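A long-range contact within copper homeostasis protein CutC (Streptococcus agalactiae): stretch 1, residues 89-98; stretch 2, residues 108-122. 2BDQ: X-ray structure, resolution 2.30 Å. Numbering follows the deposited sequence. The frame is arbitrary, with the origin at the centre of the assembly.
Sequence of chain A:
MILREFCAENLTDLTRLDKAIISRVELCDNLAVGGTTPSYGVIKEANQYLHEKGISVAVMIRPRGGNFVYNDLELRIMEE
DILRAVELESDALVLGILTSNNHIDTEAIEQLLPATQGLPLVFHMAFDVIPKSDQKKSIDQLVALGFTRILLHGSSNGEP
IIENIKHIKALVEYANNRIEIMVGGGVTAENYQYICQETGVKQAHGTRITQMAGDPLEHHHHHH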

# COMPACT_ATOMS: atom_id res chain seq x y z
N GLU A 89 13.80 12.42 3.74
CA GLU A 89 14.06 13.49 2.79
C GLU A 89 13.07 13.66 1.65
O GLU A 89 13.46 14.02 0.54
CB GLU A 89 15.47 13.33 2.22
CG GLU A 89 16.58 13.35 3.26
CD GLU A 89 17.95 13.04 2.67
OE1 GLU A 89 18.43 13.83 1.83
OE2 GLU A 89 18.55 12.00 3.04
N SER A 90 11.79 13.42 1.92
CA SER A 90 10.78 13.60 0.88
C SER A 90 10.69 15.10 0.58
O SER A 90 10.92 15.94 1.45
CB SER A 90 9.42 13.07 1.35
OG SER A 90 9.49 11.68 1.62
N ASP A 91 10.36 15.43 -0.67
CA ASP A 91 10.27 16.82 -1.09
C ASP A 91 8.91 17.46 -0.83
O ASP A 91 8.82 18.68 -0.69
CB ASP A 91 10.61 16.92 -2.57
CG ASP A 91 12.02 16.48 -2.86
OD1 ASP A 91 12.96 17.22 -2.46
OD2 ASP A 91 12.20 15.40 -3.46
N ALA A 92 7.87 16.64 -0.77
CA ALA A 92 6.53 17.16 -0.53
C ALA A 92 5.62 16.09 0.07
O ALA A 92 5.87 14.90 -0.06
CB ALA A 92 5.94 17.68 -1.84
N LEU A 93 4.55 16.54 0.72
CA LEU A 93 3.59 15.65 1.33
C LEU A 93 2.22 15.91 0.70
O LEU A 93 1.83 17.06 0.53
CB LEU A 93 3.55 15.88 2.84
CG LEU A 93 4.92 15.87 3.54
CD1 LEU A 93 4.74 16.23 5.01
CD2 LEU A 93 5.58 14.51 3.39
N VAL A 94 1.51 14.84 0.36
CA VAL A 94 0.19 14.93 -0.26
C VAL A 94 -0.86 14.36 0.68
O VAL A 94 -0.82 13.18 1.03
CB VAL A 94 0.16 14.13 -1.58
CG1 VAL A 94 -1.10 14.43 -2.35
CG2 VAL A 94 1.40 14.44 -2.41
N LEU A 95 -1.80 15.20 1.12
CA LEU A 95 -2.84 14.74 2.03
C LEU A 95 -4.15 15.48 1.80
O LEU A 95 -4.22 16.43 1.01
CB LEU A 95 -2.39 14.95 3.48
CG LEU A 95 -2.28 16.38 4.01
CD1 LEU A 95 -2.26 16.37 5.53
CD2 LEU A 95 -1.03 17.03 3.47
N GLY A 96 -5.20 15.05 2.48
CA GLY A 96 -6.49 15.70 2.33
C GLY A 96 -7.44 15.21 3.39
O GLY A 96 -7.72 14.01 3.47
N ILE A 97 -7.94 16.13 4.21
CA ILE A 97 -8.86 15.77 5.27
C ILE A 97 -10.13 16.61 5.17
O ILE A 97 -10.06 17.84 5.08
CB ILE A 97 -8.23 16.00 6.66
CG1 ILE A 97 -6.78 15.52 6.67
CG2 ILE A 97 -9.02 15.25 7.72
CD1 ILE A 97 -6.03 15.88 7.96
N LEU A 98 -11.28 15.95 5.21
CA LEU A 98 -12.56 16.65 5.12
C LEU A 98 -13.47 16.28 6.28
O LEU A 98 -13.34 15.21 6.85
CB LEU A 98 -13.29 16.29 3.83
CG LEU A 98 -12.61 16.57 2.49
CD1 LEU A 98 -13.54 16.10 1.38
CD2 LEU A 98 -12.30 18.05 2.33
N ALA A 108 -8.15 19.31 12.11
CA ALA A 108 -7.40 18.06 11.94
C ALA A 108 -6.07 18.34 11.25
O ALA A 108 -5.03 17.83 11.68
CB ALA A 108 -8.21 17.03 11.15
N ILE A 109 -6.09 19.14 10.19
CA ILE A 109 -4.86 19.46 9.47
C ILE A 109 -3.87 20.20 10.36
O ILE A 109 -2.67 19.93 10.31
CB ILE A 109 -5.15 20.33 8.22
CG1 ILE A 109 -5.96 19.54 7.21
CG2 ILE A 109 -3.83 20.78 7.59
CD1 ILE A 109 -6.44 20.36 6.05
N GLU A 110 -4.35 21.14 11.17
CA GLU A 110 -3.46 21.88 12.05
C GLU A 110 -2.77 20.94 13.03
O GLU A 110 -1.63 21.17 13.40
CB GLU A 110 -4.22 22.98 12.81
CG GLU A 110 -4.80 24.06 11.91
CD GLU A 110 -5.33 25.27 12.66
OE1 GLU A 110 -6.11 25.10 13.62
OE2 GLU A 110 -4.97 26.41 12.28
N GLN A 111 -3.46 19.87 13.43
CA GLN A 111 -2.88 18.90 14.36
C GLN A 111 -1.65 18.23 13.74
O GLN A 111 -0.73 17.82 14.46
CB GLN A 111 -3.90 17.80 14.71
CG GLN A 111 -4.93 18.16 15.78
CD GLN A 111 -5.87 16.99 16.10
OE1 GLN A 111 -6.86 16.76 15.40
NE2 GLN A 111 -5.54 16.24 17.15
N LEU A 112 -1.62 18.13 12.42
CA LEU A 112 -0.50 17.50 11.73
C LEU A 112 0.56 18.48 11.22
O LEU A 112 1.67 18.07 10.88
CB LEU A 112 -1.02 16.67 10.55
CG LEU A 112 -2.04 15.57 10.85
CD1 LEU A 112 -2.71 15.12 9.56
CD2 LEU A 112 -1.35 14.40 11.55
N LEU A 113 0.24 19.76 11.18
CA LEU A 113 1.21 20.74 10.68
C LEU A 113 2.59 20.69 11.33
O LEU A 113 3.61 20.72 10.64
CB LEU A 113 0.65 22.15 10.80
CG LEU A 113 -0.44 22.48 9.78
CD1 LEU A 113 -0.88 23.93 9.98
CD2 LEU A 113 0.09 22.27 8.36
N PRO A 114 2.65 20.62 12.67
CA PRO A 114 3.96 20.58 13.34
C PRO A 114 4.84 19.43 12.85
O PRO A 114 6.04 19.61 12.63
CB PRO A 114 3.59 20.46 14.82
CG PRO A 114 2.25 21.17 14.89
CD PRO A 114 1.55 20.64 13.65
N ALA A 115 4.26 18.25 12.69
CA ALA A 115 5.03 17.09 12.22
C ALA A 115 5.58 17.32 10.81
O ALA A 115 6.65 16.80 10.47
CB ALA A 115 4.17 15.84 12.24
N THR A 116 4.87 18.10 10.01
CA THR A 116 5.30 18.38 8.63
C THR A 116 6.64 19.09 8.57
O THR A 116 7.34 19.05 7.55
CB THR A 116 4.27 19.25 7.89
OG1 THR A 116 3.03 18.55 7.78
CG2 THR A 116 4.78 19.56 6.49
N GLN A 117 6.98 19.77 9.66
CA GLN A 117 8.24 20.48 9.77
C GLN A 117 8.57 21.37 8.58
O GLN A 117 9.71 21.39 8.09
CB GLN A 117 9.37 19.47 9.99
CG GLN A 117 9.15 18.60 11.22
CD GLN A 117 10.12 17.43 11.28
OE1 GLN A 117 11.32 17.60 11.46
NE2 GLN A 117 9.58 16.22 11.13
N GLY A 118 7.57 22.12 8.11
CA GLY A 118 7.77 23.03 7.01
C GLY A 118 7.85 22.48 5.60
O GLY A 118 7.93 23.26 4.65
N LEU A 119 7.82 21.16 5.42
CA LEU A 119 7.90 20.65 4.05
C LEU A 119 6.71 21.15 3.24
O LEU A 119 5.64 21.45 3.79
CB LEU A 119 7.94 19.12 4.03
CG LEU A 119 9.09 18.38 4.71
CD1 LEU A 119 9.09 16.95 4.19
CD2 LEU A 119 10.44 19.03 4.44
N PRO A 120 6.88 21.27 1.91
CA PRO A 120 5.81 21.72 1.01
C PRO A 120 4.61 20.80 1.15
O PRO A 120 4.77 19.57 1.21
CB PRO A 120 6.45 21.61 -0.37
CG PRO A 120 7.90 21.89 -0.09
CD PRO A 120 8.15 21.10 1.18
N LEU A 121 3.42 21.37 1.19
CA LEU A 121 2.20 20.59 1.34
C LEU A 121 1.23 20.72 0.17
O LEU A 121 1.02 21.82 -0.36
CB LEU A 121 1.47 21.00 2.62
CG LEU A 121 2.20 20.76 3.94
CD1 LEU A 121 1.42 21.41 5.07
CD2 LEU A 121 2.34 19.26 4.19
N VAL A 122 0.65 19.60 -0.23
CA VAL A 122 -0.32 19.58 -1.31
C VAL A 122 -1.59 18.87 -0.88
O VAL A 122 -1.54 17.83 -0.22
CB VAL A 122 0.28 18.94 -2.61
CG1 VAL A 122 1.22 17.83 -2.26
CG2 VAL A 122 -0.84 18.43 -3.51

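Residues 92-95 of stretch 1 form a strand parallel to the one that begins at Leu121, while the helix of stretch 2 packs against the side chains of Leu93, Leu95 and Ile97; together the two stretches bury 685 Å². At the start, the carbonyl of Ser90 meets the leucine side chain of the other stretch (Ser90 O to Leu119 CD1, 3.4 Å), and Asp91 O lies 3.1 Å from Pro120 CD, while the CA-to-CB bond of Asp91 points away. Ala92 sets its methyl against the proline ring (Ala92 CB to Pro120 CB, 4.2 Å). Leu93 then bonds with both backbone groups: Leu93 N donates to Pro120 O (3.1 Å), and Leu93 O accepts from Val122 N (2.9 Å), straddling Leu121 as parallel pairing requires. Its side chain shares a sheet face with Leu121 and reaches Thr116, Leu93 CD1 lying 3.6 Å from Thr116 CG2. Val94 turns to the other face, where Val94 CG2 packs 3.4 Å from Val122 CG1. The ladder continues with Leu95 N donating to Val122 O (3.0 Å). The Leu95 side chain touches both strand and helix, through Leu95 CD2 to Leu121 CD2 (4.1 Å) and Leu95 CD1 to Leu112 CD1 (4.2 Å). Beyond Gly96, the CA-to-CB bond of Ile97 points toward stretch 2: Ile97 CD1 approaches Ile109 CG1 (3.7 Å) and Leu112 CD1 (3.8 Å), and Ile97 CG2 meets Ala108 CB (3.9 Å), a purely apolar contact.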